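Local coordinates for protein fructose 1-phosphate kinase (PDB 2JG5) that probably phosphorylates fructose 1-phosphate to fructose 1,6-bisphosphate with ATP, as a pfkB-family sugar kinase of the ribokinase clan, at residues A[4-8]-A[143-147]; A[55-59]-A[116-120]; A[107-113]-A[136-140]. One frame throughout, in Å; residues are numbered along the deposited sequence.

Interaction 1: residues A[4-8]-A[143-147]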
loop_
_atom_site.group_PDB
_atom_site.type_symbol
_atom_site.label_atom_id
_atom_site.label_comp_id
_atom_site.label_asym_id
_atom_site.label_seq_id
_atom_site.Cartn_x
_atom_site.Cartn_y
_atom_site.Cartn_z
ATOM N N THR A 4 19.053 -0.857 16.296
ATOM C CA THR A 4 18.739 -1.865 15.290
ATOM C C THR A 4 18.891 -1.228 13.904
ATOM O O THR A 4 18.590 -0.047 13.721
ATOM C CB THR A 4 17.326 -2.453 15.494
ATOM O OG1 THR A 4 16.340 -1.428 15.321
ATOM C CG2 THR A 4 17.209 -3.029 16.896
ATOM N N VAL A 5 19.420 -1.979 12.948
ATOM C CA VAL A 5 19.567 -1.465 11.587
ATOM C C VAL A 5 18.726 -2.358 10.658
ATOM O O VAL A 5 18.890 -3.570 10.649
ATOM C CB VAL A 5 21.049 -1.410 11.151
ATOM C CG1 VAL A 5 21.201 -0.772 9.766
ATOM C CG2 VAL A 5 21.906 -0.643 12.187
ATOM N N THR A 6 17.791 -1.740 9.937
ATOM C CA THR A 6 16.977 -2.394 8.925
ATOM C C THR A 6 17.188 -1.600 7.623
ATOM O O THR A 6 16.742 -0.469 7.494
ATOM C CB THR A 6 15.451 -2.431 9.319
ATOM O OG1 THR A 6 15.276 -3.067 10.597
ATOM C CG2 THR A 6 14.635 -3.179 8.308
ATOM N N PHE A 7 17.900 -2.201 6.676
ATOM C CA PHE A 7 18.163 -1.591 5.374
ATOM C C PHE A 7 16.922 -1.408 4.503
ATOM O O PHE A 7 16.816 -0.423 3.775
ATOM C CB PHE A 7 19.152 -2.443 4.590
ATOM C CG PHE A 7 20.455 -2.649 5.268
ATOM C CD1 PHE A 7 21.003 -3.922 5.356
ATOM C CD2 PHE A 7 21.153 -1.575 5.810
ATOM C CE1 PHE A 7 22.226 -4.123 5.973
ATOM C CE2 PHE A 7 22.369 -1.763 6.421
ATOM C CZ PHE A 7 22.910 -3.042 6.508
ATOM N N ASN A 8 16.004 -2.370 4.570
ATOM C CA ASN A 8 14.847 -2.395 3.704
ATOM C C ASN A 8 13.545 -2.652 4.503
ATOM O O ASN A 8 12.837 -3.629 4.257
ATOM C CB ASN A 8 15.062 -3.464 2.609
ATOM C CG ASN A 8 14.029 -3.396 1.498
ATOM O OD1 ASN A 8 13.287 -2.424 1.385
ATOM N ND2 ASN A 8 13.974 -4.438 0.675
ATOM N N ALA A 143 27.834 -4.134 2.778
ATOM C CA ALA A 143 27.269 -3.202 3.756
ATOM C C ALA A 143 27.419 -3.662 5.209
ATOM O O ALA A 143 27.653 -2.840 6.094
ATOM C CB ALA A 143 25.823 -2.931 3.446
ATOM N N TYR A 144 27.291 -4.967 5.453
ATOM C CA TYR A 144 27.489 -5.519 6.800
ATOM C C TYR A 144 28.897 -5.229 7.302
ATOM O O TYR A 144 29.077 -4.763 8.436
ATOM C CB TYR A 144 27.179 -7.026 6.849
ATOM C CG TYR A 144 25.731 -7.311 7.170
ATOM C CD1 TYR A 144 25.323 -7.531 8.488
ATOM C CD2 TYR A 144 24.757 -7.341 6.165
ATOM C CE1 TYR A 144 23.988 -7.778 8.800
ATOM C CE2 TYR A 144 23.423 -7.582 6.469
ATOM C CZ TYR A 144 23.052 -7.791 7.795
ATOM O OH TYR A 144 21.740 -8.032 8.118
ATOM N N ALA A 145 29.881 -5.480 6.443
ATOM C CA ALA A 145 31.280 -5.289 6.772
ATOM C C ALA A 145 31.627 -3.823 6.996
ATOM O O ALA A 145 32.465 -3.508 7.834
ATOM C CB ALA A 145 32.166 -5.866 5.664
ATOM N N GLN A 146 31.005 -2.946 6.219
ATOM C CA GLN A 146 31.239 -1.504 6.308
ATOM C C GLN A 146 30.728 -0.950 7.639
ATOM O O GLN A 146 31.306 -0.020 8.205
ATOM C CB GLN A 146 30.583 -0.769 5.134
ATOM C CG GLN A 146 31.173 -1.096 3.746
ATOM C CD GLN A 146 30.843 -0.022 2.703
ATOM O OE1 GLN A 146 30.541 1.123 3.052
ATOM N NE2 GLN A 146 30.895 -0.389 1.425
ATOM N N ILE A 147 29.650 -1.546 8.140
ATOM C CA ILE A 147 29.144 -1.222 9.461
ATOM C C ILE A 147 30.083 -1.851 10.502
ATOM O O ILE A 147 30.605 -1.151 11.384
ATOM C CB ILE A 147 27.656 -1.665 9.610
ATOM C CG1 ILE A 147 26.742 -0.657 8.902
ATOM C CG2 ILE A 147 27.258 -1.825 11.083
ATOM C CD1 ILE A 147 25.421 -1.240 8.408
#
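Phe7 pushes the far end of its ring between Tyr144 and Ile147 of helix 143-154. The contact belongs to the alpha/beta core of the ribokinase fold. Strand 2-6 lies in the central parallel sheet, and helix 143-154 is the crossover of the beta-alpha-beta unit formed with strands 128-132 and 157-161. Phe7 follows directly on strand 2-6. With CG anti to the carbonyl carbon (chi1 -58°), its ring swings out toward helix 143-154.

The Phe7 and Tyr144 rings form an offset edge-to-face pair. Their planes are nearly perpendicular, at 88°, and their centroids are 5.7 Å apart. The edge of Phe7 is turned to the face of Tyr144, with Phe7 CE1 3.7 Å from Tyr144 CE2. Ile147 comes from the opposite direction and meets Phe7 near the plane of its ring. Ala143 CB adds a looser contact to Phe7 CZ at 4.2 Å.

The OH of Tyr144 is hydrogen-bonded to Gly133 O. This bond holds the outer end of the ring that Phe7 meets. Val131 of strand 128-132 packs on Phe7, Tyr144 and Ile147, and Leu116 of helix 110-120 also touches Phe7. Val5 points the same way as Phe7 and reaches the helix more loosely. Ile147 CD1 touches both, 3.6 Å from Phe7 CZ and 4.5 Å from Val5 CG1.

Interaction 2: residues A[55-59]-A[116-120]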
loop_
_atom_site.group_PDB
_atom_site.type_symbol
_atom_site.label_atom_id
_atom_site.label_comp_id
_atom_site.label_asym_id
_atom_site.label_seq_id
_atom_site.Cartn_x
_atom_site.Cartn_y
_atom_site.Cartn_z
ATOM N N ALA A 55 15.573 2.610 16.173
ATOM C CA ALA A 55 15.606 2.024 14.840
ATOM C C ALA A 55 16.375 2.911 13.858
ATOM O O ALA A 55 16.062 4.086 13.672
ATOM C CB ALA A 55 14.195 1.740 14.335
ATOM N N LEU A 56 17.403 2.331 13.255
ATOM C CA LEU A 56 18.156 2.973 12.187
ATOM C C LEU A 56 17.869 2.230 10.895
ATOM O O LEU A 56 17.257 1.162 10.916
ATOM C CB LEU A 56 19.653 2.935 12.493
ATOM C CG LEU A 56 20.177 3.578 13.776
ATOM C CD1 LEU A 56 21.702 3.536 13.740
ATOM C CD2 LEU A 56 19.659 5.001 13.958
ATOM N N GLY A 57 18.305 2.797 9.774
ATOM C CA GLY A 57 18.031 2.213 8.465
ATOM C C GLY A 57 17.405 3.213 7.520
ATOM O O GLY A 57 17.541 4.414 7.720
ATOM N N PHE A 58 16.687 2.736 6.506
ATOM C CA PHE A 58 16.210 3.643 5.458
ATOM C C PHE A 58 14.705 3.775 5.370
ATOM O O PHE A 58 13.995 2.776 5.279
ATOM C CB PHE A 58 16.802 3.242 4.099
ATOM C CG PHE A 58 18.299 3.099 4.125
ATOM C CD1 PHE A 58 18.885 1.846 4.232
ATOM C CD2 PHE A 58 19.120 4.228 4.087
ATOM C CE1 PHE A 58 20.263 1.721 4.291
ATOM C CE2 PHE A 58 20.491 4.105 4.141
ATOM C CZ PHE A 58 21.067 2.861 4.239
ATOM N N ALA A 59 14.220 5.020 5.394
ATOM C CA ALA A 59 12.796 5.279 5.147
ATOM C C ALA A 59 12.565 6.426 4.162
ATOM O O ALA A 59 13.348 7.374 4.092
ATOM C CB ALA A 59 12.046 5.509 6.443
ATOM N N LEU A 116 24.041 6.726 6.954
ATOM C CA LEU A 116 23.842 5.638 7.912
ATOM C C LEU A 116 25.130 5.298 8.642
ATOM O O LEU A 116 25.132 5.177 9.865
ATOM C CB LEU A 116 23.288 4.378 7.228
ATOM C CG LEU A 116 23.267 3.097 8.068
ATOM C CD1 LEU A 116 22.430 3.311 9.334
ATOM C CD2 LEU A 116 22.741 1.901 7.270
ATOM N N LEU A 117 26.209 5.134 7.883
ATOM C CA LEU A 117 27.541 4.908 8.438
ATOM C C LEU A 117 27.988 6.025 9.381
ATOM O O LEU A 117 28.693 5.763 10.362
ATOM C CB LEU A 117 28.571 4.775 7.317
ATOM C CG LEU A 117 28.453 3.643 6.301
ATOM C CD1 LEU A 117 29.659 3.684 5.359
ATOM C CD2 LEU A 117 28.316 2.271 6.995
ATOM N N GLN A 118 27.601 7.262 9.072
ATOM C CA GLN A 118 27.953 8.400 9.921
ATOM C C GLN A 118 27.299 8.266 11.293
ATOM O O GLN A 118 27.869 8.702 12.294
ATOM C CB GLN A 118 27.588 9.744 9.265
ATOM C CG GLN A 118 27.928 11.000 10.107
ATOM C CD GLN A 118 29.423 11.283 10.206
ATOM O OE1 GLN A 118 30.202 10.874 9.346
ATOM N NE2 GLN A 118 29.826 11.996 11.254
ATOM N N GLN A 119 26.118 7.650 11.331
ATOM C CA GLN A 119 25.428 7.378 12.587
ATOM C C GLN A 119 26.134 6.298 13.386
ATOM O O GLN A 119 26.199 6.375 14.613
ATOM C CB GLN A 119 23.987 6.953 12.340
ATOM C CG GLN A 119 23.118 8.043 11.778
ATOM C CD GLN A 119 21.696 7.592 11.603
ATOM O OE1 GLN A 119 21.438 6.438 11.254
ATOM N NE2 GLN A 119 20.753 8.501 11.847
ATOM N N ILE A 120 26.644 5.280 12.694
ATOM C CA ILE A 120 27.366 4.198 13.359
ATOM C C ILE A 120 28.698 4.722 13.891
ATOM O O ILE A 120 29.184 4.251 14.920
ATOM C CB ILE A 120 27.597 2.988 12.426
ATOM C CG1 ILE A 120 26.304 2.600 11.682
ATOM C CG2 ILE A 120 28.218 1.801 13.197
ATOM C CD1 ILE A 120 25.115 2.168 12.557
HETATM O O HOH W 1 19.324 5.490 10.294
#
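Gly57 N donates to a water at 2.9 Å, and this water sits between Gly57 and Gln119. Gln119 OE1 also lies near the water, but too close for a sound bond, so a bridge through it is doubtful. The other end of the amide is held, because Gln119 NE2 is hydrogen-bonded to Asn79 O of the neighbouring strand 77-82. That bond settles which end of the amide turns to the strand, and OE1 is left facing the water.

The chain turns a corner at Gly57, between strand 54-56 and the edge strand 58-59. The backbone angles there suit glycine. Helix 110-120 covers the corner from one face.

Apolar side chains lie on both sides of Gly57. Leu56 runs past Gln119 in the opposite direction, with Leu56 CD2 3.5 Å from Gln119 OE1. Its other branch, Leu56 CD1, meets Ile120 CD1 at 3.9 Å. Leu116 has CG anti to the backbone N (chi1 170°), which carries its branch toward 55-59. The fork at CG then sends CD1 to Leu56 CB, while Leu116 CD2 sits 3.6 Å from Phe58 CZ.

The contact is therefore mainly hydrophobic. The water supplies the acceptor for Gly57 N at a buried corner, where the neighbouring leucine side chains offer none.

Interaction 3: residues A[107-113]-A[136-140]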
loop_
_atom_site.group_PDB
_atom_site.type_symbol
_atom_site.label_atom_id
_atom_site.label_comp_id
_atom_site.label_asym_id
_atom_site.label_seq_id
_atom_site.Cartn_x
_atom_site.Cartn_y
_atom_site.Cartn_z
ATOM N N HIS A 107 15.176 2.795 -4.132
ATOM C CA HIS A 107 16.555 3.044 -4.510
ATOM C C HIS A 107 17.205 3.886 -3.437
ATOM O O HIS A 107 16.687 4.939 -3.045
ATOM C CB HIS A 107 16.685 3.744 -5.865
ATOM C CG HIS A 107 18.101 4.060 -6.232
ATOM N ND1 HIS A 107 18.986 3.102 -6.684
ATOM C CD2 HIS A 107 18.797 5.223 -6.191
ATOM C CE1 HIS A 107 20.161 3.663 -6.913
ATOM N NE2 HIS A 107 20.073 4.949 -6.619
ATOM N N ILE A 108 18.345 3.400 -2.966
ATOM C CA ILE A 108 19.115 4.072 -1.933
ATOM C C ILE A 108 20.455 4.484 -2.532
ATOM O O ILE A 108 21.225 3.627 -3.006
ATOM C CB ILE A 108 19.314 3.152 -0.687
ATOM C CG1 ILE A 108 17.950 2.716 -0.133
ATOM C CG2 ILE A 108 20.138 3.867 0.394
ATOM C CD1 ILE A 108 17.935 1.355 0.503
ATOM N N THR A 109 20.714 5.795 -2.515
ATOM C CA THR A 109 21.952 6.378 -3.050
ATOM C C THR A 109 23.138 6.053 -2.141
ATOM O O THR A 109 22.956 5.609 -1.014
ATOM C CB THR A 109 21.839 7.917 -3.166
ATOM O OG1 THR A 109 21.697 8.480 -1.857
ATOM C CG2 THR A 109 20.638 8.325 -4.035
ATOM N N SER A 110 24.350 6.299 -2.627
ATOM C CA SER A 110 25.567 6.039 -1.853
ATOM C C SER A 110 25.709 7.047 -0.726
ATOM O O SER A 110 26.154 6.709 0.367
ATOM C CB SER A 110 26.790 6.097 -2.756
ATOM O OG SER A 110 26.729 5.077 -3.727
ATOM N N THR A 111 25.301 8.280 -1.015
ATOM C CA THR A 111 25.270 9.383 -0.065
ATOM C C THR A 111 24.380 9.087 1.149
ATOM O O THR A 111 24.737 9.408 2.300
ATOM C CB THR A 111 24.819 10.667 -0.804
ATOM O OG1 THR A 111 25.938 11.215 -1.510
ATOM C CG2 THR A 111 24.254 11.712 0.142
ATOM N N GLN A 112 23.222 8.483 0.883
ATOM C CA GLN A 112 22.302 8.074 1.930
ATOM C C GLN A 112 22.862 6.939 2.778
ATOM O O GLN A 112 22.763 6.975 4.004
ATOM C CB GLN A 112 20.954 7.704 1.328
ATOM C CG GLN A 112 20.092 8.930 1.080
ATOM C CD GLN A 112 19.169 8.800 -0.110
ATOM O OE1 GLN A 112 19.008 7.720 -0.690
ATOM N NE2 GLN A 112 18.550 9.918 -0.489
ATOM N N PHE A 113 23.456 5.937 2.133
ATOM C CA PHE A 113 24.138 4.882 2.871
ATOM C C PHE A 113 25.278 5.449 3.732
ATOM O O PHE A 113 25.489 5.002 4.865
ATOM C CB PHE A 113 24.666 3.771 1.944
ATOM C CG PHE A 113 25.326 2.650 2.696
ATOM C CD1 PHE A 113 24.556 1.690 3.353
ATOM C CD2 PHE A 113 26.717 2.583 2.798
ATOM C CE1 PHE A 113 25.156 0.679 4.081
ATOM C CE2 PHE A 113 27.323 1.565 3.521
ATOM C CZ PHE A 113 26.545 0.618 4.163
ATOM N N PRO A 136 19.566 -4.726 0.338
ATOM C CA PRO A 136 18.993 -4.205 -0.907
ATOM C C PRO A 136 20.058 -3.959 -1.973
ATOM O O PRO A 136 21.204 -3.603 -1.655
ATOM C CB PRO A 136 18.344 -2.878 -0.485
ATOM C CG PRO A 136 18.925 -2.553 0.837
ATOM C CD PRO A 136 19.289 -3.836 1.479
ATOM N N SER A 137 19.671 -4.164 -3.229
ATOM C CA SER A 137 20.593 -4.139 -4.365
ATOM C C SER A 137 21.302 -2.803 -4.544
ATOM O O SER A 137 22.411 -2.767 -5.066
ATOM C CB SER A 137 19.835 -4.467 -5.647
ATOM O OG SER A 137 18.687 -3.649 -5.772
ATOM N N SER A 138 20.654 -1.719 -4.113
ATOM C CA SER A 138 21.172 -0.363 -4.302
ATOM C C SER A 138 22.219 0.078 -3.265
ATOM O O SER A 138 22.877 1.106 -3.453
ATOM C CB SER A 138 20.023 0.656 -4.376
ATOM O OG SER A 138 19.253 0.644 -3.193
ATOM N N ILE A 139 22.386 -0.689 -2.186
ATOM C CA ILE A 139 23.456 -0.406 -1.223
ATOM C C ILE A 139 24.654 -1.364 -1.387
ATOM O O ILE A 139 24.531 -2.389 -2.053
ATOM C CB ILE A 139 22.934 -0.318 0.257
ATOM C CG1 ILE A 139 22.583 -1.699 0.825
ATOM C CG2 ILE A 139 21.774 0.670 0.355
ATOM C CD1 ILE A 139 22.522 -1.729 2.345
ATOM N N PRO A 140 25.820 -1.023 -0.799
ATOM C CA PRO A 140 27.022 -1.829 -1.009
ATOM C C PRO A 140 26.795 -3.266 -0.588
ATOM O O PRO A 140 26.281 -3.511 0.502
ATOM C CB PRO A 140 28.045 -1.183 -0.077
ATOM C CG PRO A 140 27.588 0.192 0.087
ATOM C CD PRO A 140 26.090 0.116 0.097
#
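Ile108 N donates to Ser138 OG at 2.9 Å, with an N-H...O angle of 154°. The hydroxyl is set between the backbone N and the carbonyl carbon of Ser138 (chi1 60°), which turns it to Ile108. Beside this bond the two carbonyls Ile108 O and Ser138 O are only 3.0 Å apart, an unfavourable pairing of acceptors. His107 adds a contact to Ser138 CB.

The apolar part is ranged alongside. Ile108 and Ile139 lie side by side and point the same way, their CG2 methyls 3.6 Å apart. Pro140 covers one face of Phe113 in a CH-pi contact: Pro140 CD is 3.7 Å from the ring centroid and only 11° off the normal. Ile139 reaches the same ring, its CD1 4.0 Å from Phe113 CE1.

A beta turn and a helix cap position these groups. Pro136 to Ile139 form a type I beta turn, closed by Ile139 N to Pro136 O, which presents Ser138. Thr109 is the N-cap of helix 110-120 and makes a capping box with Gln112: Gln112 N donates to Thr109 OG1, and Thr109 N to Gln112 OE1. Farther out, Glu85 accepts from His107 N, and Phe58 packs on Ile108 and Phe113.

The contact joins the chain entering helix 110-120 to the loop before helix 143-154, in the ribokinase fold. One directed bond sets how they face each other; apolar groups fill the rest.

Overall arrangement
All three contacts lie on the same side of the chain's centre. Interactions 1 and 2 are buried and both reach the parallel sheet, where strands 2-6 and 54-56 are neighbours. Interaction 3 is partly buried and its centre lies farthest from the centre of the chain, about 21 Å against 12 Å and 16 Å. Interactions 2 and 3 share helix 110-120; interaction 3 also packs on helix 143-154 of interaction 1, where Ala143 touches Phe113. Phe58 joins 2 to 3, and Phe7 meets Pro136. The chemistry differs with place: purely apolar and aromatic in interaction 1, apolar with a water on a backbone N-H in 2, and a direct serine bond beside a capped helix start in 3.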